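Local coordinates for uncharacterized protein (PDB 2QVP) that probably acts as a zinc-dependent hydrolase of the peptidase M14 family, with a likely metallocarboxypeptidase-type activity, at residues G46-H51 against N109-A114; L166-D171 against L257-A262; D176-T181 against P204-G209. One frame throughout, in Å; residues are numbered along the deposited sequence. Where two conformers were deposited one is given.

Interaction 1 (G46-H51 against N109-A114); sequences GQAGHH and NPTGFA
Pro110, the first residue of a short helix, meets the tip of a hairpin with its ring. Its CB lies 3.4 Å from His51 CB, and its CG 3.8 Å from Ala48 CB, so the puckered edge of the ring, with CG endo, sits between the two residues that close the turn. His51 and Pro110 run past one another in opposite directions. With CG of His51 anti to its carbonyl carbon (chi1 -65°), the imidazole extends beyond the proline and toward the next helical residue, Thr111, whose CG2 approaches the ring edge close to its plane. Thr111 places OG1 in the crowded position between backbone N and carbonyl carbon (chi1 65°), where the hydroxyl bonds to the backbone N of Glu121, and this turns the methyl toward the hairpin. CG2 then rests 3.5 Å from Ala48 O and 3.7 Å from Gly49 CA. The receiving element is a beta-hairpin with a two-residue loop between strands 41-48 and 51-57, the margin of the mixed sheet, closed by a type I' turn from Ala48 to His51. Both corner residues have positive phi. At Gly49 a beta carbon would also strike Thr111 CG2, so the glycine suits both the turn and the packing. Ala48 O, which the threonine methyl touches, accepts the turn-closing bond from His51 N at 3.0 Å. Helix 24-38 covers the same patch, with Ile24 and Tyr28 against both His51 and Pro110. At the foot of the helix Asn109 is the N-cap: with CG anti to the backbone N, its OD1 accepts from Gly112 N at 3.0 Å, the donor standing 57° out of the carbonyl plane, while ND2 is held by Phe74 O.

Interaction 2 (L166-D171 against L257-A262); sequences LTCHED and LANAAA
Strand 166-171 packs against helix 257-262 almost antiparallel, the two axes 9.8 Å apart at an angle of 157°. Leu166 starts the contact: CG is anti to the backbone N, and methyl CD2 reaches to 4.0 Å from Ala262 O, while Met263 and Phe266 farther along the same helix also pack on this side chain. Two residues on, Cys168 again points at the helix. Its SG is anti to the carbonyl carbon (chi1 -65°), and the closest approach is made by CB, 3.4 Å from Asn259 OD1. His169 directs its CB away from the helix, yet its carbonyl still serves the helix: one water binds both His169 O and Asn259 OD1, lying 2.6 Å from each oxygen. The amide of Asn259 is gripped at its other end too, since ND2 bonds to Arg255 O and Thr246 OG1, so its rotation is well fixed. Glu170 brings its carboxylate toward the same amide without bonding to it, OE1 being 4.3 Å from Asn259 ND2. Instead OE1 bonds to Thr246 OG1, a hydroxyl thus shared with Asn259, and OE2 takes a salt bridge from Arg255 and the backbone N-H of Ala80. The charge of Arg255, helped by the N-H of Ala80, would probably keep Glu170 ionised. The layering is that of an alpha/beta fold with a helix on a central parallel strand, and on the same strand His169, beside His75, Glu78 and the predicted proton donor/acceptor Glu245, is consistent with the HxxE...H zinc site of M14 peptidases.

Interaction 3 (D176-T181 against P204-G209); sequences DTYVYT and PIAADG
Thr177 and Ile205 form a single beta bridge: Thr177 N donates to Pro204 O at 2.8 Å, nearly along the C=O axis, and Ala206 N donates to Thr177 O at 2.7 Å, in the plane of that carbonyl. This is the hydrogen-bonding pattern of parallel strands, and it ties the loop after helix 190-200 to the lead-in of strand 178-182 in the mixed sheet of the alpha/beta fold. Asp176 lies across the proline at about a right angle; with CG anti to the carbonyl carbon, OD1 sits 3.4 Å from Pro204 CB, while CB packs 3.6 Å from Ala206 CA. An alanine here would keep CB against Ala206 but lose the carboxylate, and would probably leave the proline ring less well packed beside a bridge that the backbone alone still holds. In Thr177, with OG1 anti to the backbone N and bonded to Glu245 O, the methyl takes the crowded position, CG2 3.8 Å from Ile205 CD1. The isoleucine points its CB away from the strand and reaches back through CD1, with Arg196 of helix 190-200 also against it. Tyr178 likewise places CG in the crowded position (chi1 63°), leading the ring away toward Glu245, the predicted active-site residue. The tyrosine CB stays behind, 4.0 Å from Ala206 CB.

In the fold
From the N terminus, interaction 1 comes first: the hairpin at one margin of the mixed sheet meets helix 110-115, closing a loop that holds strands 51-57, 67-72 and 101-105 and helix 80-91. Only afterwards does interaction 2 open, at central strand 165-171, and it stays open until helix 252-270 near the C terminus. Interaction 3 opens and closes within that span, on strand 178-182 toward the other margin. Interactions 1 and 3 lie on opposite sides of the chain's centre, their centres about 30 Å apart. Interactions 2 and 3 touch, through a probable hydrogen bond of 2.4 Å between Asp171 OD2 and Tyr178 OH.

Interaction 1 (G46-H51 against N109-A114)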
# COMPACT_ATOMS: atom_id res chain seq x y z
N GLY A 46 -9.92 -11.22 -7.93
CA GLY A 46 -9.95 -11.45 -9.37
C GLY A 46 -8.56 -11.83 -9.83
O GLY A 46 -7.65 -11.94 -9.01
N GLN A 47 -8.43 -12.05 -11.14
CA GLN A 47 -7.17 -12.42 -11.78
C GLN A 47 -6.76 -11.29 -12.73
O GLN A 47 -7.61 -10.63 -13.31
CB GLN A 47 -7.32 -13.73 -12.59
CG GLN A 47 -7.75 -15.01 -11.79
CD GLN A 47 -6.62 -15.71 -11.01
OE1 GLN A 47 -5.47 -15.79 -11.46
NE2 GLN A 47 -6.96 -16.27 -9.86
N ALA A 48 -5.46 -11.07 -12.81
CA ALA A 48 -4.86 -10.13 -13.75
C ALA A 48 -3.72 -10.93 -14.39
O ALA A 48 -2.77 -11.33 -13.69
CB ALA A 48 -4.36 -8.90 -13.06
N GLY A 49 -3.84 -11.21 -15.70
CA GLY A 49 -2.86 -12.01 -16.44
C GLY A 49 -2.64 -13.39 -15.83
O GLY A 49 -1.50 -13.87 -15.78
N HIS A 50 -3.73 -13.98 -15.33
CA HIS A 50 -3.73 -15.30 -14.64
C HIS A 50 -2.94 -15.32 -13.33
O HIS A 50 -2.50 -16.39 -12.89
CB HIS A 50 -3.29 -16.42 -15.61
CG HIS A 50 -4.06 -16.41 -16.89
ND1 HIS A 50 -5.37 -16.85 -16.96
CD2 HIS A 50 -3.75 -15.96 -18.12
CE1 HIS A 50 -5.81 -16.70 -18.20
NE2 HIS A 50 -4.84 -16.15 -18.92
N HIS A 51 -2.78 -14.15 -12.71
CA HIS A 51 -2.14 -13.97 -11.41
C HIS A 51 -3.24 -13.45 -10.48
O HIS A 51 -3.95 -12.51 -10.83
CB HIS A 51 -0.98 -12.96 -11.44
CG HIS A 51 0.19 -13.36 -12.28
ND1 HIS A 51 1.02 -14.40 -11.93
CD2 HIS A 51 0.69 -12.84 -13.42
CE1 HIS A 51 1.98 -14.51 -12.83
NE2 HIS A 51 1.81 -13.57 -13.74
N ASN A 109 -1.09 -5.06 -8.92
CA ASN A 109 -0.70 -5.13 -10.31
C ASN A 109 0.36 -6.22 -10.53
O ASN A 109 1.52 -5.89 -10.72
CB ASN A 109 -0.18 -3.74 -10.70
CG ASN A 109 0.23 -3.62 -12.15
OD1 ASN A 109 -0.03 -4.49 -12.98
ND2 ASN A 109 0.88 -2.51 -12.45
N PRO A 110 -0.05 -7.50 -10.52
CA PRO A 110 0.92 -8.59 -10.72
C PRO A 110 1.63 -8.62 -12.10
O PRO A 110 2.76 -9.03 -12.16
CB PRO A 110 0.08 -9.85 -10.54
CG PRO A 110 -1.31 -9.43 -10.92
CD PRO A 110 -1.42 -8.03 -10.36
N THR A 111 0.95 -8.18 -13.16
CA THR A 111 1.48 -8.21 -14.53
C THR A 111 2.57 -7.15 -14.68
O THR A 111 3.58 -7.39 -15.35
CB THR A 111 0.38 -8.04 -15.60
OG1 THR A 111 -0.20 -6.74 -15.51
CG2 THR A 111 -0.70 -9.11 -15.46
N GLY A 112 2.36 -5.99 -14.05
CA GLY A 112 3.37 -4.97 -13.99
C GLY A 112 4.54 -5.46 -13.15
O GLY A 112 5.70 -5.42 -13.60
N PHE A 113 4.23 -5.91 -11.94
CA PHE A 113 5.22 -6.44 -10.97
C PHE A 113 6.15 -7.51 -11.55
O PHE A 113 7.38 -7.45 -11.36
CB PHE A 113 4.46 -7.01 -9.77
CG PHE A 113 5.34 -7.48 -8.65
CD1 PHE A 113 5.78 -6.60 -7.69
CD2 PHE A 113 5.68 -8.83 -8.53
CE1 PHE A 113 6.54 -7.03 -6.65
CE2 PHE A 113 6.44 -9.26 -7.51
CZ PHE A 113 6.86 -8.37 -6.55
N ALA A 114 5.56 -8.47 -12.25
CA ALA A 114 6.29 -9.56 -12.86
C ALA A 114 7.32 -9.09 -13.88
O ALA A 114 8.32 -9.78 -14.10
CB ALA A 114 5.33 -10.56 -13.52

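Interaction 2 (L166-D171 against L257-A262)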
# COMPACT_ATOMS: atom_id res chain seq x y z
N LEU A 166 -3.25 2.57 4.38
CA LEU A 166 -1.87 2.84 4.09
C LEU A 166 -1.59 2.15 2.75
O LEU A 166 -1.81 0.94 2.67
CB LEU A 166 -0.95 2.28 5.14
CG LEU A 166 0.58 2.22 4.84
CD1 LEU A 166 1.18 3.61 4.67
CD2 LEU A 166 1.33 1.48 5.90
N THR A 167 -1.21 2.92 1.71
CA THR A 167 -0.79 2.33 0.44
C THR A 167 0.71 2.58 0.31
O THR A 167 1.18 3.68 0.53
CB THR A 167 -1.55 2.85 -0.76
OG1 THR A 167 -2.95 2.87 -0.46
CG2 THR A 167 -1.32 1.95 -1.93
N CYS A 168 1.45 1.54 -0.06
CA CYS A 168 2.89 1.62 -0.10
C CYS A 168 3.45 1.75 -1.50
O CYS A 168 3.61 0.76 -2.22
CB CYS A 168 3.44 0.41 0.67
SG CYS A 168 2.94 0.57 2.45
N HIS A 169 3.77 3.00 -1.84
CA HIS A 169 4.34 3.38 -3.14
C HIS A 169 5.83 3.63 -3.07
O HIS A 169 6.42 3.60 -1.98
CB HIS A 169 3.64 4.65 -3.65
CG HIS A 169 2.31 4.39 -4.27
ND1 HIS A 169 1.27 3.82 -3.58
CD2 HIS A 169 1.85 4.63 -5.52
CE1 HIS A 169 0.23 3.69 -4.38
NE2 HIS A 169 0.55 4.18 -5.56
N GLU A 170 6.42 3.81 -4.26
CA GLU A 170 7.79 4.21 -4.42
C GLU A 170 7.82 5.25 -5.52
O GLU A 170 7.04 5.18 -6.47
CB GLU A 170 8.67 3.05 -4.86
CG GLU A 170 8.59 1.83 -4.02
CD GLU A 170 9.91 1.16 -3.98
OE1 GLU A 170 10.70 1.60 -3.13
OE2 GLU A 170 10.14 0.20 -4.76
N ASP A 171 8.71 6.23 -5.39
CA ASP A 171 8.88 7.26 -6.43
C ASP A 171 10.20 6.82 -7.06
O ASP A 171 11.27 7.08 -6.51
CB ASP A 171 8.86 8.65 -5.80
CG ASP A 171 8.63 9.76 -6.81
OD1 ASP A 171 9.02 9.60 -8.00
OD2 ASP A 171 8.13 10.82 -6.38
N LEU A 257 12.89 -2.58 4.00
CA LEU A 257 12.83 -2.38 5.45
C LEU A 257 12.03 -1.15 5.84
O LEU A 257 11.29 -1.21 6.82
CB LEU A 257 14.23 -2.34 6.06
CG LEU A 257 15.02 -3.64 5.95
CD1 LEU A 257 16.52 -3.45 6.26
CD2 LEU A 257 14.38 -4.70 6.85
N ALA A 258 12.17 -0.07 5.07
CA ALA A 258 11.46 1.17 5.30
C ALA A 258 9.98 1.01 5.12
O ALA A 258 9.19 1.54 5.91
CB ALA A 258 11.98 2.26 4.35
N ASN A 259 9.58 0.29 4.07
CA ASN A 259 8.18 -0.02 3.86
C ASN A 259 7.57 -0.78 5.06
O ASN A 259 6.54 -0.37 5.59
CB ASN A 259 8.00 -0.78 2.54
CG ASN A 259 7.89 0.16 1.36
OD1 ASN A 259 6.83 0.70 1.11
ND2 ASN A 259 8.97 0.34 0.61
N ALA A 260 8.23 -1.85 5.47
CA ALA A 260 7.79 -2.64 6.63
C ALA A 260 7.69 -1.80 7.92
O ALA A 260 6.77 -2.00 8.72
CB ALA A 260 8.74 -3.79 6.87
N ALA A 261 8.65 -0.88 8.08
CA ALA A 261 8.75 0.05 9.23
C ALA A 261 7.54 0.98 9.28
O ALA A 261 6.96 1.20 10.35
CB ALA A 261 10.02 0.85 9.12
N ALA A 262 7.19 1.54 8.12
CA ALA A 262 6.00 2.39 7.98
C ALA A 262 4.71 1.60 8.30
O ALA A 262 3.82 2.14 8.94
CB ALA A 262 5.92 2.98 6.58
O HOH W 1 6.31 3.21 0.61

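Interaction 3 (D176-T181 against P204-G209)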
# COMPACT_ATOMS: atom_id res chain seq x y z
N ASP A 176 15.18 10.92 -2.09
CA ASP A 176 14.58 11.32 -0.82
C ASP A 176 13.17 10.79 -0.70
O ASP A 176 12.52 10.51 -1.72
CB ASP A 176 14.53 12.84 -0.71
CG ASP A 176 15.90 13.47 -0.80
OD1 ASP A 176 16.91 12.84 -0.41
OD2 ASP A 176 15.95 14.62 -1.26
N THR A 177 12.70 10.70 0.54
CA THR A 177 11.40 10.11 0.86
C THR A 177 10.43 11.17 1.35
O THR A 177 10.82 12.26 1.78
CB THR A 177 11.56 8.91 1.88
OG1 THR A 177 10.38 8.09 1.88
CG2 THR A 177 11.87 9.40 3.26
N TYR A 178 9.14 10.85 1.24
CA TYR A 178 8.06 11.73 1.63
C TYR A 178 6.80 10.88 1.72
O TYR A 178 6.81 9.68 1.45
CB TYR A 178 7.88 12.88 0.62
CG TYR A 178 7.50 12.43 -0.78
CD1 TYR A 178 8.46 11.94 -1.65
CD2 TYR A 178 6.17 12.53 -1.24
CE1 TYR A 178 8.12 11.51 -2.92
CE2 TYR A 178 5.83 12.13 -2.52
CZ TYR A 178 6.82 11.62 -3.36
OH TYR A 178 6.54 11.19 -4.64
N VAL A 179 5.73 11.50 2.17
CA VAL A 179 4.44 10.85 2.31
C VAL A 179 3.31 11.79 1.88
O VAL A 179 3.45 13.03 1.93
CB VAL A 179 4.18 10.40 3.77
CG1 VAL A 179 5.08 9.24 4.15
CG2 VAL A 179 4.33 11.61 4.74
N TYR A 180 2.24 11.16 1.38
CA TYR A 180 0.99 11.81 1.09
C TYR A 180 0.18 11.39 2.28
O TYR A 180 0.12 10.20 2.57
CB TYR A 180 0.28 11.26 -0.16
CG TYR A 180 0.84 11.69 -1.50
CD1 TYR A 180 1.85 10.96 -2.11
CD2 TYR A 180 0.39 12.85 -2.13
CE1 TYR A 180 2.39 11.36 -3.32
CE2 TYR A 180 0.92 13.25 -3.36
CZ TYR A 180 1.92 12.51 -3.94
OH TYR A 180 2.42 12.90 -5.15
N THR A 181 -0.44 12.33 2.99
CA THR A 181 -1.31 11.94 4.10
C THR A 181 -2.66 12.64 4.06
O THR A 181 -2.83 13.70 3.44
CB THR A 181 -0.64 12.18 5.48
OG1 THR A 181 -0.40 13.58 5.64
CG2 THR A 181 0.67 11.40 5.62
N PRO A 204 16.89 10.36 3.51
CA PRO A 204 16.62 11.78 3.77
C PRO A 204 15.19 12.17 3.35
O PRO A 204 14.63 11.58 2.41
CB PRO A 204 17.65 12.51 2.90
CG PRO A 204 18.53 11.46 2.28
CD PRO A 204 17.87 10.16 2.43
N ILE A 205 14.60 13.10 4.09
CA ILE A 205 13.24 13.57 3.84
C ILE A 205 13.32 14.56 2.67
O ILE A 205 14.28 15.33 2.60
CB ILE A 205 12.59 14.24 5.10
CG1 ILE A 205 12.56 13.27 6.31
CG2 ILE A 205 11.22 14.74 4.79
CD1 ILE A 205 11.85 11.95 6.07
N ALA A 206 12.34 14.51 1.77
CA ALA A 206 12.29 15.39 0.59
C ALA A 206 12.16 16.88 1.00
O ALA A 206 11.35 17.22 1.87
CB ALA A 206 11.14 14.97 -0.38
N ALA A 207 12.98 17.74 0.39
CA ALA A 207 12.98 19.17 0.68
C ALA A 207 11.68 19.81 0.18
O ALA A 207 11.03 19.28 -0.73
CB ALA A 207 14.23 19.88 0.07
N ASP A 208 11.29 20.91 0.82
CA ASP A 208 10.08 21.62 0.44
C ASP A 208 10.12 22.05 -1.01
O ASP A 208 11.14 22.54 -1.48
CB ASP A 208 9.82 22.84 1.34
CG ASP A 208 9.37 22.46 2.74
OD1 ASP A 208 9.47 21.28 3.12
OD2 ASP A 208 8.93 23.37 3.48
N GLY A 209 9.01 21.82 -1.71
CA GLY A 209 8.88 22.13 -3.13
C GLY A 209 7.78 21.29 -3.75
O GLY A 209 6.99 20.71 -3.03